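Long-range contacts in flavodoxin (PDB 4J8P), which binds flavin mononucleotide and, as a flavodoxin-family protein, probably serves as a carrier of electrons in redox reactions: residues Val10-Ala15 / Phe34-Pro39; Ser64-Ala69 / Ala94-Asn99; Phe87-Asn92 / Pro114-Gly119. All coordinates share one frame; numbering follows the deposited sequence.

How the interactions relate
From the N terminus, strand 7-12 leads through helix 18-30 to strand 33-36, and interaction 1 closes this first beta-alpha-beta unit. The chain then runs through helix 56-62 into the loop 64-69, strand 80-88 and helix 96-102; interaction 2 lays that loop on the start of the helix. Interaction 3 opens within this span, at 87-92, and closes the beta-alpha-beta unit of strand 80-88, helix 96-102 and strand 111-117, so the two cross, whereas interaction 1 precedes both in series. Strands 7-12 and 80-88 are sheet neighbours, and interactions 1 and 3 both touch the flavin mononucleotide. Phe13 packs on Ile97 and Pro95, and Pro95 on Phe87 and Trp90, joining all three contacts.

Interaction 1 (Val10-Ala15 / Phe34-Pro39); sequences VAYFSA and FYEIQP. With FMN (flavin mononucleotide), chain B; SO4 (sulfate ion), chain K.
Tyr12 and Phe34 overlap slightly, as nearly parallel, slid-apart rings, where strands 7-12 and 33-36 of a beta-alpha-beta unit run side by side in the parallel flavodoxin sheet. At Tyr12, CG stands between the backbone N and the carbonyl carbon (chi1 74°), which swings the ring across toward the edge strand. From CB outward, CG lies beside Tyr35 O, CD1 approaches that oxygen to 3.3 Å, and CE1 sits over one face of the Phe34 ring, 3.4 Å from Phe34 CZ. CE2, on the other side of the ring, meets Glu36 CG, while the tip OH lies against Phe34 CZ and Glu36 CD. Along the strands, Tyr35 N bonds to Val10 O, Tyr12 N to Tyr35 O, and Ile37 N to Tyr12 O at 2.7 Å. On the sheet face of Ala11, opposite that of Tyr12, Phe101 of helix 96-102 packs on Ala11 and also touches Ile37. Past the strand ends, one water takes the N-H of Ser14 and lies close to Glu36 OE2 and Ile37 O, between the two loops. The first loop then turns to the flavin phosphate: Ser14 OG donates to FMN O2P at 2.7 Å, and Ala15 N to FMN O1P at 2.8 Å.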
loop_
_atom_site.group_PDB
_atom_site.type_symbol
_atom_site.label_atom_id
_atom_site.label_comp_id
_atom_site.label_asym_id
_atom_site.label_seq_id
_atom_site.Cartn_x
_atom_site.Cartn_y
_atom_site.Cartn_z
ATOM N N VAL A 10 -2.250 -6.127 -7.720
ATOM C CA VAL A 10 -2.792 -5.053 -6.879
ATOM C C VAL A 10 -2.584 -5.542 -5.463
ATOM O O VAL A 10 -3.331 -6.416 -5.006
ATOM C CB VAL A 10 -4.255 -4.675 -7.193
ATOM C CG1 VAL A 10 -4.801 -3.646 -6.201
ATOM C CG2 VAL A 10 -4.371 -4.165 -8.625
ATOM N N ALA A 11 -1.514 -5.061 -4.817
ATOM C CA ALA A 11 -1.168 -5.413 -3.446
ATOM C C ALA A 11 -1.691 -4.341 -2.509
ATOM O O ALA A 11 -1.670 -3.154 -2.868
ATOM C CB ALA A 11 0.340 -5.533 -3.313
ATOM N N TYR A 12 -2.204 -4.731 -1.348
ATOM C CA TYR A 12 -2.716 -3.699 -0.444
ATOM C C TYR A 12 -2.612 -4.130 0.991
ATOM O O TYR A 12 -2.697 -5.335 1.285
ATOM C CB TYR A 12 -4.206 -3.372 -0.761
ATOM C CG TYR A 12 -5.131 -4.462 -0.301
ATOM C CD1 TYR A 12 -5.344 -5.593 -1.082
ATOM C CD2 TYR A 12 -5.740 -4.405 0.951
ATOM C CE1 TYR A 12 -6.116 -6.652 -0.618
ATOM C CE2 TYR A 12 -6.507 -5.460 1.427
ATOM C CZ TYR A 12 -6.713 -6.566 0.627
ATOM O OH TYR A 12 -7.508 -7.601 1.030
ATOM N N PHE A 13 -2.500 -3.127 1.876
ATOM C CA PHE A 13 -2.618 -3.354 3.315
ATOM C C PHE A 13 -3.894 -2.631 3.794
ATOM O O PHE A 13 -4.152 -1.482 3.386
ATOM C CB PHE A 13 -1.367 -2.842 4.062
ATOM C CG PHE A 13 -1.560 -2.709 5.553
ATOM C CD1 PHE A 13 -1.708 -3.835 6.360
ATOM C CD2 PHE A 13 -1.572 -1.454 6.154
ATOM C CE1 PHE A 13 -1.917 -3.700 7.741
ATOM C CE2 PHE A 13 -1.749 -1.320 7.540
ATOM C CZ PHE A 13 -1.905 -2.445 8.326
ATOM N N SER A 14 -4.669 -3.280 4.700
ATOM C CA SER A 14 -5.864 -2.623 5.204
ATOM C C SER A 14 -6.124 -3.126 6.608
ATOM O O SER A 14 -6.174 -4.345 6.807
ATOM C CB SER A 14 -7.049 -2.929 4.283
ATOM O OG SER A 14 -8.253 -2.296 4.698
ATOM N N ALA A 15 -6.257 -2.220 7.560
ATOM C CA ALA A 15 -6.510 -2.643 8.950
ATOM C C ALA A 15 -8.002 -2.746 9.271
ATOM O O ALA A 15 -8.380 -3.569 10.119
ATOM C CB ALA A 15 -5.839 -1.677 9.933
ATOM N N PHE A 34 -5.444 -9.812 -7.142
ATOM C CA PHE A 34 -5.769 -9.168 -5.854
ATOM C C PHE A 34 -4.923 -9.832 -4.786
ATOM O O PHE A 34 -4.988 -11.056 -4.606
ATOM C CB PHE A 34 -7.279 -9.272 -5.586
ATOM C CG PHE A 34 -7.809 -8.604 -4.339
ATOM C CD1 PHE A 34 -7.940 -7.216 -4.272
ATOM C CD2 PHE A 34 -8.357 -9.359 -3.314
ATOM C CE1 PHE A 34 -8.521 -6.609 -3.149
ATOM C CE2 PHE A 34 -8.916 -8.749 -2.187
ATOM C CZ PHE A 34 -9.020 -7.383 -2.126
ATOM N N TYR A 35 -4.087 -9.037 -4.095
ATOM C CA TYR A 35 -3.138 -9.599 -3.147
ATOM C C TYR A 35 -3.123 -8.799 -1.855
ATOM O O TYR A 35 -2.872 -7.602 -1.902
ATOM C CB TYR A 35 -1.721 -9.617 -3.763
ATOM C CG TYR A 35 -0.669 -10.088 -2.789
ATOM C CD1 TYR A 35 -0.481 -11.445 -2.541
ATOM C CD2 TYR A 35 0.063 -9.177 -2.024
ATOM C CE1 TYR A 35 0.420 -11.887 -1.579
ATOM C CE2 TYR A 35 0.954 -9.608 -1.049
ATOM C CZ TYR A 35 1.139 -10.963 -0.833
ATOM O OH TYR A 35 2.011 -11.397 0.127
ATOM N N GLU A 36 -3.301 -9.469 -0.709
ATOM C CA GLU A 36 -3.255 -8.742 0.552
ATOM C C GLU A 36 -1.891 -8.849 1.215
ATOM O O GLU A 36 -1.375 -9.950 1.411
ATOM C CB GLU A 36 -4.346 -9.279 1.495
ATOM C CG GLU A 36 -4.429 -8.495 2.801
ATOM C CD GLU A 36 -5.544 -8.910 3.740
ATOM O OE1 GLU A 36 -6.117 -10.015 3.570
ATOM O OE2 GLU A 36 -5.789 -8.154 4.701
ATOM N N ILE A 37 -1.337 -7.691 1.623
ATOM C CA ILE A 37 -0.128 -7.575 2.410
ATOM C C ILE A 37 -0.541 -7.848 3.814
ATOM O O ILE A 37 -1.327 -7.086 4.410
ATOM C CB ILE A 37 0.519 -6.183 2.258
ATOM C CG1 ILE A 37 0.880 -5.906 0.794
ATOM C CG2 ILE A 37 1.756 -6.052 3.214
ATOM C CD1 ILE A 37 1.223 -4.415 0.539
ATOM N N GLN A 38 -0.073 -8.987 4.318
ATOM C CA GLN A 38 -0.495 -9.548 5.599
ATOM C C GLN A 38 0.530 -9.353 6.718
ATOM O O GLN A 38 1.617 -9.917 6.625
ATOM C CB GLN A 38 -0.694 -11.067 5.419
ATOM C CG GLN A 38 -1.651 -11.489 4.301
ATOM C CD GLN A 38 -3.099 -11.445 4.725
ATOM O OE1 GLN A 38 -3.448 -11.310 5.901
ATOM N NE2 GLN A 38 -3.976 -11.631 3.766
ATOM N N PRO A 39 0.165 -8.683 7.814
ATOM C CA PRO A 39 1.066 -8.633 8.971
ATOM C C PRO A 39 1.133 -9.989 9.695
ATOM O O PRO A 39 0.110 -10.691 9.778
ATOM C CB PRO A 39 0.393 -7.611 9.921
ATOM C CG PRO A 39 -0.880 -7.219 9.274
ATOM C CD PRO A 39 -1.134 -8.033 8.074
HETATM N N1 FMN B . -6.062 9.790 8.116
HETATM C C2 FMN B . -5.576 10.980 7.635
HETATM O O2 FMN B . -6.262 11.738 6.942
HETATM N N3 FMN B . -4.292 11.403 8.001
HETATM C C4 FMN B . -3.437 10.738 8.863
HETATM O O4 FMN B . -2.301 11.176 9.059
HETATM C C4A FMN B . -3.998 9.517 9.440
HETATM N N5 FMN B . -3.308 8.894 10.374
HETATM C C5A FMN B . -3.846 7.732 10.915
HETATM C C6 FMN B . -3.091 7.025 11.861
HETATM C C7 FMN B . -3.523 5.805 12.368
HETATM C C7M FMN B . -2.613 5.022 13.276
HETATM C C8 FMN B . -4.763 5.284 11.947
HETATM C C8M FMN B . -5.249 3.937 12.417
HETATM C C9 FMN B . -5.526 5.997 11.029
HETATM C C9A FMN B . -5.085 7.210 10.494
HETATM N N10 FMN B . -5.820 7.936 9.508
HETATM C C10 FMN B . -5.318 9.094 8.976
HETATM C "C1'" FMN B . -7.122 7.397 9.048
HETATM C "C2'" FMN B . -6.973 6.333 7.959
HETATM O "O2'" FMN B . -6.035 6.708 6.951
HETATM C "C3'" FMN B . -8.296 6.003 7.268
HETATM O "O3'" FMN B . -9.321 5.804 8.251
HETATM C "C4'" FMN B . -8.170 4.798 6.332
HETATM O "O4'" FMN B . -9.210 4.880 5.358
HETATM C "C5'" FMN B . -8.280 3.491 7.100
HETATM O "O5'" FMN B . -8.062 2.461 6.131
HETATM P P FMN B . -8.160 0.924 6.411
HETATM O O1P FMN B . -7.207 0.434 7.434
HETATM O O2P FMN B . -7.935 0.315 5.049
HETATM O O3P FMN B . -9.612 0.642 6.814
HETATM S S SO4 K . 0.713 -14.774 0.754
HETATM O O1 SO4 K . 1.241 -16.114 1.040
HETATM O O2 SO4 K . -0.516 -14.874 -0.055
HETATM O O3 SO4 K . 0.371 -14.056 1.970
HETATM O O4 SO4 K . 1.792 -14.019 0.093
HETATM O O HOH W 1 -3.913 -6.146 5.176
#

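Interaction 2 (Ser64-Ala69 / Ala94-Asn99)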
loop_
_atom_site.group_PDB
_atom_site.type_symbol
_atom_site.label_atom_id
_atom_site.label_comp_id
_atom_site.label_asym_id
_atom_site.label_seq_id
_atom_site.Cartn_x
_atom_site.Cartn_y
_atom_site.Cartn_z
ATOM N N SER A 64 11.132 5.537 11.591
ATOM C CA SER A 64 11.253 5.312 10.139
ATOM C C SER A 64 11.921 3.979 9.798
ATOM O O SER A 64 11.793 3.520 8.660
ATOM C CB SER A 64 12.016 6.449 9.456
ATOM O OG SER A 64 13.311 6.531 10.017
ATOM N N LYS A 65 12.606 3.344 10.786
ATOM C CA LYS A 65 13.297 2.073 10.548
ATOM C C LYS A 65 12.452 0.853 10.953
ATOM O O LYS A 65 12.899 -0.288 10.771
ATOM C CB LYS A 65 14.623 2.033 11.339
ATOM C CG LYS A 65 15.515 3.273 11.213
ATOM C CD LYS A 65 15.954 3.547 9.796
ATOM C CE LYS A 65 16.691 4.873 9.741
ATOM N NZ LYS A 65 17.161 5.186 8.369
ATOM N N SER A 66 11.261 1.075 11.534
ATOM C CA SER A 66 10.398 -0.048 11.963
ATOM C C SER A 66 9.939 -0.860 10.752
ATOM O O SER A 66 9.539 -0.287 9.733
ATOM C CB SER A 66 9.187 0.461 12.729
ATOM O OG SER A 66 8.406 -0.617 13.226
ATOM N N ARG A 67 10.017 -2.203 10.862
ATOM C CA ARG A 67 9.598 -3.079 9.768
ATOM C C ARG A 67 8.725 -4.234 10.314
ATOM O O ARG A 67 9.233 -5.341 10.614
ATOM C CB ARG A 67 10.793 -3.649 8.993
ATOM C CG ARG A 67 11.684 -2.595 8.321
ATOM C CD ARG A 67 10.936 -1.938 7.150
ATOM N NE ARG A 67 11.796 -0.996 6.434
ATOM C CZ ARG A 67 11.895 0.308 6.704
ATOM N NH1 ARG A 67 11.173 0.854 7.686
ATOM N NH2 ARG A 67 12.729 1.073 6.007
ATOM N N PRO A 68 7.404 -4.007 10.479
ATOM C CA PRO A 68 6.524 -5.085 10.976
ATOM C C PRO A 68 6.657 -6.317 10.104
ATOM O O PRO A 68 6.636 -6.222 8.870
ATOM C CB PRO A 68 5.113 -4.475 10.846
ATOM C CG PRO A 68 5.366 -2.989 11.003
ATOM C CD PRO A 68 6.640 -2.760 10.228
ATOM N N ALA A 69 6.816 -7.486 10.746
ATOM C CA ALA A 69 7.004 -8.709 9.971
ATOM C C ALA A 69 5.749 -9.081 9.178
ATOM O O ALA A 69 4.619 -8.798 9.611
ATOM C CB ALA A 69 7.393 -9.850 10.892
ATOM N N ALA A 94 2.971 6.091 4.600
ATOM C CA ALA A 94 2.549 4.734 4.425
ATOM C C ALA A 94 2.815 3.993 5.742
ATOM O O ALA A 94 3.882 4.193 6.357
ATOM C CB ALA A 94 3.358 4.085 3.298
ATOM N N PRO A 95 1.900 3.129 6.164
ATOM C CA PRO A 95 2.219 2.259 7.325
ATOM C C PRO A 95 3.539 1.515 7.081
ATOM O O PRO A 95 3.873 1.163 5.937
ATOM C CB PRO A 95 1.025 1.303 7.387
ATOM C CG PRO A 95 -0.129 2.121 6.756
ATOM C CD PRO A 95 0.592 2.776 5.565
ATOM N N ARG A 96 4.302 1.258 8.153
ATOM C CA ARG A 96 5.638 0.641 7.985
ATOM C C ARG A 96 5.619 -0.751 7.338
ATOM O O ARG A 96 6.640 -1.151 6.763
ATOM C CB ARG A 96 6.373 0.549 9.328
ATOM C CG ARG A 96 6.445 1.908 10.063
ATOM C CD ARG A 96 7.074 3.019 9.213
ATOM N NE ARG A 96 7.307 4.218 10.033
ATOM C CZ ARG A 96 7.697 5.401 9.553
ATOM N NH1 ARG A 96 7.852 5.580 8.235
ATOM N NH2 ARG A 96 7.963 6.405 10.384
ATOM N N ILE A 97 4.502 -1.476 7.414
ATOM C CA ILE A 97 4.444 -2.794 6.761
ATOM C C ILE A 97 4.626 -2.624 5.236
ATOM O O ILE A 97 5.040 -3.554 4.565
ATOM C CB ILE A 97 3.163 -3.548 7.124
ATOM C CG1 ILE A 97 3.296 -5.020 6.712
ATOM C CG2 ILE A 97 1.906 -2.850 6.521
ATOM C CD1 ILE A 97 2.153 -5.853 7.137
ATOM N N ILE A 98 4.324 -1.426 4.680
ATOM C CA ILE A 98 4.550 -1.213 3.235
ATOM C C ILE A 98 6.049 -1.233 2.950
ATOM O O ILE A 98 6.472 -1.804 1.934
ATOM C CB ILE A 98 3.895 0.110 2.812
ATOM C CG1 ILE A 98 2.351 0.015 2.999
ATOM C CG2 ILE A 98 4.308 0.483 1.332
ATOM C CD1 ILE A 98 1.667 -1.208 2.209
ATOM N N ASN A 99 6.856 -0.668 3.863
ATOM C CA ASN A 99 8.314 -0.745 3.724
ATOM C C ASN A 99 8.760 -2.218 3.829
ATOM O O ASN A 99 9.609 -2.661 3.053
ATOM C CB ASN A 99 9.003 0.102 4.776
ATOM C CG ASN A 99 8.608 1.558 4.671
ATOM O OD1 ASN A 99 7.711 1.996 5.378
ATOM N ND2 ASN A 99 9.293 2.309 3.810
#
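Arg67 lays one face of its guanidinium over Asn99 CB, with NE 3.4 Å from that carbon and the guanidinium and amide planes stacked 25° apart. The arginine chain bends at chi2 (-70°), which folds NH1 back toward its own loop. There it donates to Ser64 O and to Ser66 O, each at 2.9 Å and each acceptor near the guanidinium plane, while NE forms a salt bridge with Glu103. Asn99 turns its ND2 to Tyr134 OH. Arg96 answers from the helix side: its CB touches both Ser66 O, at 3.3 Å, and Pro68 CD, at 3.4 Å, and the two side chains of Arg96 and Pro68 slant across each other. In this flavodoxin-type alpha/beta fold, the irregular loop 64-69 thus lies over the first turn of helix 96-102, with no hydrogen bond between the two segments. An alanine in place of Arg67 would probably leave Glu103 without its charged mate and the carbonyls of Ser64 and Ser66 without this donor, and would open a gap over Asn99 CB. Further out, the Arg96 guanidinium presents a face to Ser64 CA, 3.5 Å from NH2, while NE donates to Glu60 O at the end of helix 56-62. Arg67 NH1 and Arg96 NE, of like charge, are 5.6 Å apart and not in contact. Pro68 CB packs on Ile97 CB.

Interaction 3 (Phe87-Asn92 / Pro114-Gly119); sequences FPIWWN and PFATSG. With FMN (flavin mononucleotide), chain B.
Thr117 O receives Ile89 N at 2.9 Å, with the donor nearly in line with the carbonyl. The same oxygen takes a CA-H...O contact from Pro88 CA, 3.4 Å from Thr117 O. Two more backbone bonds precede it along the paired strands, Phe87 N to Phe115 O and Thr117 N to Phe87 O. The Phe87 ring lays one face over Phe115 O; its CE1 meets Pro114 CB and its CE2 meets Ala116 CB. Ile89 reaches the same methyl, its CD1 3.7 Å from Ala116 CB, and its CG1 rests against Ser118 CB. Helix 124-133 covers this side through Ala126 and Leu130. These are the central strand 80-88 and its inner neighbour 111-117 in the parallel flavodoxin-like sheet, and the loops at their C-terminal ends hold the flavin. Ile89 O accepts from FMN O2' at 2.7 Å, and Thr117 OG1 pairs with FMN O4' and with Thr19 OG1. Around the isoalloxazine, Trp91 N donates to FMN N5 at 2.8 Å, Asn92 N to FMN O4, and Gly119 N to FMN N1 at 3.0 Å. Trp90 offers a ring face to the dimethylbenzene end of the flavin, its NE1 3.6 Å from FMN C8, and Trp91 turns a ring face toward FMN C6.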
loop_
_atom_site.group_PDB
_atom_site.type_symbol
_atom_site.label_atom_id
_atom_site.label_comp_id
_atom_site.label_asym_id
_atom_site.label_seq_id
_atom_site.Cartn_x
_atom_site.Cartn_y
_atom_site.Cartn_z
ATOM N N PHE A 87 -2.646 1.462 0.568
ATOM C CA PHE A 87 -2.566 1.509 2.033
ATOM C C PHE A 87 -3.380 2.630 2.618
ATOM O O PHE A 87 -3.616 3.625 1.942
ATOM C CB PHE A 87 -1.089 1.727 2.480
ATOM C CG PHE A 87 -0.359 2.788 1.674
ATOM C CD1 PHE A 87 0.343 2.445 0.519
ATOM C CD2 PHE A 87 -0.371 4.132 2.081
ATOM C CE1 PHE A 87 0.984 3.420 -0.256
ATOM C CE2 PHE A 87 0.248 5.121 1.298
ATOM C CZ PHE A 87 0.954 4.752 0.146
ATOM N N PRO A 88 -3.759 2.521 3.900
ATOM C CA PRO A 88 -4.297 3.711 4.577
ATOM C C PRO A 88 -3.188 4.711 4.882
ATOM O O PRO A 88 -2.057 4.287 5.084
ATOM C CB PRO A 88 -4.827 3.163 5.893
ATOM C CG PRO A 88 -3.933 1.942 6.193
ATOM C CD PRO A 88 -3.580 1.361 4.819
ATOM N N ILE A 89 -3.499 6.005 4.945
ATOM C CA ILE A 89 -2.482 6.957 5.370
ATOM C C ILE A 89 -2.431 6.923 6.896
ATOM O O ILE A 89 -3.470 7.120 7.536
ATOM C CB ILE A 89 -2.849 8.372 4.883
ATOM C CG1 ILE A 89 -2.838 8.470 3.351
ATOM C CG2 ILE A 89 -1.931 9.442 5.528
ATOM C CD1 ILE A 89 -1.544 8.213 2.690
ATOM N N TRP A 90 -1.233 6.707 7.469
ATOM C CA TRP A 90 -1.034 6.766 8.912
ATOM C C TRP A 90 -0.055 7.893 9.185
ATOM O O TRP A 90 1.116 7.831 8.764
ATOM C CB TRP A 90 -0.508 5.438 9.446
ATOM C CG TRP A 90 -1.523 4.329 9.537
ATOM C CD1 TRP A 90 -2.830 4.336 9.115
ATOM C CD2 TRP A 90 -1.285 3.032 10.095
ATOM N NE1 TRP A 90 -3.425 3.111 9.397
ATOM C CE2 TRP A 90 -2.494 2.301 10.007
ATOM C CE3 TRP A 90 -0.153 2.418 10.664
ATOM C CZ2 TRP A 90 -2.576 0.963 10.404
ATOM C CZ3 TRP A 90 -0.251 1.109 11.103
ATOM C CH2 TRP A 90 -1.456 0.404 10.990
ATOM N N TRP A 91 -0.524 8.919 9.900
ATOM C CA TRP A 91 0.345 10.051 10.205
ATOM C C TRP A 91 1.099 10.566 8.950
ATOM O O TRP A 91 2.327 10.788 8.977
ATOM C CB TRP A 91 1.315 9.756 11.370
ATOM C CG TRP A 91 0.594 9.443 12.653
ATOM C CD1 TRP A 91 0.458 8.213 13.237
ATOM C CD2 TRP A 91 -0.215 10.349 13.426
ATOM N NE1 TRP A 91 -0.292 8.318 14.395
ATOM C CE2 TRP A 91 -0.741 9.610 14.519
ATOM C CE3 TRP A 91 -0.519 11.724 13.316
ATOM C CZ2 TRP A 91 -1.542 10.205 15.499
ATOM C CZ3 TRP A 91 -1.312 12.307 14.299
ATOM C CH2 TRP A 91 -1.836 11.539 15.349
ATOM N N ASN A 92 0.326 10.764 7.845
ATOM C CA ASN A 92 0.860 11.363 6.615
ATOM C C ASN A 92 1.897 10.465 5.924
ATOM O O ASN A 92 2.646 10.946 5.048
ATOM C CB ASN A 92 1.485 12.736 6.930
ATOM C CG ASN A 92 1.565 13.658 5.748
ATOM O OD1 ASN A 92 0.848 13.520 4.754
ATOM N ND2 ASN A 92 2.460 14.623 5.815
ATOM N N PRO A 114 1.497 3.809 -6.131
ATOM C CA PRO A 114 0.855 3.805 -4.814
ATOM C C PRO A 114 -0.554 4.383 -4.851
ATOM O O PRO A 114 -0.842 5.336 -5.587
ATOM C CB PRO A 114 1.775 4.681 -3.957
ATOM C CG PRO A 114 2.390 5.691 -4.963
ATOM C CD PRO A 114 2.362 5.003 -6.335
ATOM N N PHE A 115 -1.455 3.803 -4.051
ATOM C CA PHE A 115 -2.790 4.408 -3.881
ATOM C C PHE A 115 -3.144 4.320 -2.390
ATOM O O PHE A 115 -2.536 3.520 -1.651
ATOM C CB PHE A 115 -3.861 3.782 -4.795
ATOM C CG PHE A 115 -4.199 2.340 -4.497
ATOM C CD1 PHE A 115 -3.434 1.311 -5.025
ATOM C CD2 PHE A 115 -5.315 2.013 -3.730
ATOM C CE1 PHE A 115 -3.750 -0.019 -4.761
ATOM C CE2 PHE A 115 -5.638 0.672 -3.466
ATOM C CZ PHE A 115 -4.870 -0.335 -4.001
ATOM N N ALA A 116 -4.057 5.172 -1.942
ATOM C CA ALA A 116 -4.336 5.205 -0.513
ATOM C C ALA A 116 -5.742 5.639 -0.198
ATOM O O ALA A 116 -6.484 6.108 -1.069
ATOM C CB ALA A 116 -3.347 6.185 0.156
ATOM N N THR A 117 -6.130 5.435 1.067
ATOM C CA THR A 117 -7.359 6.008 1.613
ATOM C C THR A 117 -6.965 6.743 2.885
ATOM O O THR A 117 -5.933 6.424 3.488
ATOM C CB THR A 117 -8.453 4.953 1.864
ATOM O OG1 THR A 117 -8.065 4.113 2.948
ATOM C CG2 THR A 117 -8.741 4.110 0.599
ATOM N N SER A 118 -7.738 7.758 3.256
ATOM C CA SER A 118 -7.400 8.554 4.442
ATOM C C SER A 118 -8.623 9.200 5.040
ATOM O O SER A 118 -9.663 9.266 4.390
ATOM C CB SER A 118 -6.419 9.660 4.050
ATOM O OG SER A 118 -7.067 10.612 3.213
ATOM N N GLY A 119 -8.477 9.735 6.255
ATOM C CA GLY A 119 -9.538 10.527 6.865
ATOM C C GLY A 119 -9.735 11.818 6.083
ATOM O O GLY A 119 -10.873 12.224 5.820
HETATM N N1 FMN B . -6.062 9.790 8.116
HETATM C C2 FMN B . -5.576 10.980 7.635
HETATM O O2 FMN B . -6.262 11.738 6.942
HETATM N N3 FMN B . -4.292 11.403 8.001
HETATM C C4 FMN B . -3.437 10.738 8.863
HETATM O O4 FMN B . -2.301 11.176 9.059
HETATM C C4A FMN B . -3.998 9.517 9.440
HETATM N N5 FMN B . -3.308 8.894 10.374
HETATM C C5A FMN B . -3.846 7.732 10.915
HETATM C C6 FMN B . -3.091 7.025 11.861
HETATM C C7 FMN B . -3.523 5.805 12.368
HETATM C C7M FMN B . -2.613 5.022 13.276
HETATM C C8 FMN B . -4.763 5.284 11.947
HETATM C C8M FMN B . -5.249 3.937 12.417
HETATM C C9 FMN B . -5.526 5.997 11.029
HETATM C C9A FMN B . -5.085 7.210 10.494
HETATM N N10 FMN B . -5.820 7.936 9.508
HETATM C C10 FMN B . -5.318 9.094 8.976
HETATM C "C1'" FMN B . -7.122 7.397 9.048
HETATM C "C2'" FMN B . -6.973 6.333 7.959
HETATM O "O2'" FMN B . -6.035 6.708 6.951
HETATM C "C3'" FMN B . -8.296 6.003 7.268
HETATM O "O3'" FMN B . -9.321 5.804 8.251
HETATM C "C4'" FMN B . -8.170 4.798 6.332
HETATM O "O4'" FMN B . -9.210 4.880 5.358
HETATM C "C5'" FMN B . -8.280 3.491 7.100
HETATM O "O5'" FMN B . -8.062 2.461 6.131
HETATM P P FMN B . -8.160 0.924 6.411
HETATM O O1P FMN B . -7.207 0.434 7.434
HETATM O O2P FMN B . -7.935 0.315 5.049
HETATM O O3P FMN B . -9.612 0.642 6.814
#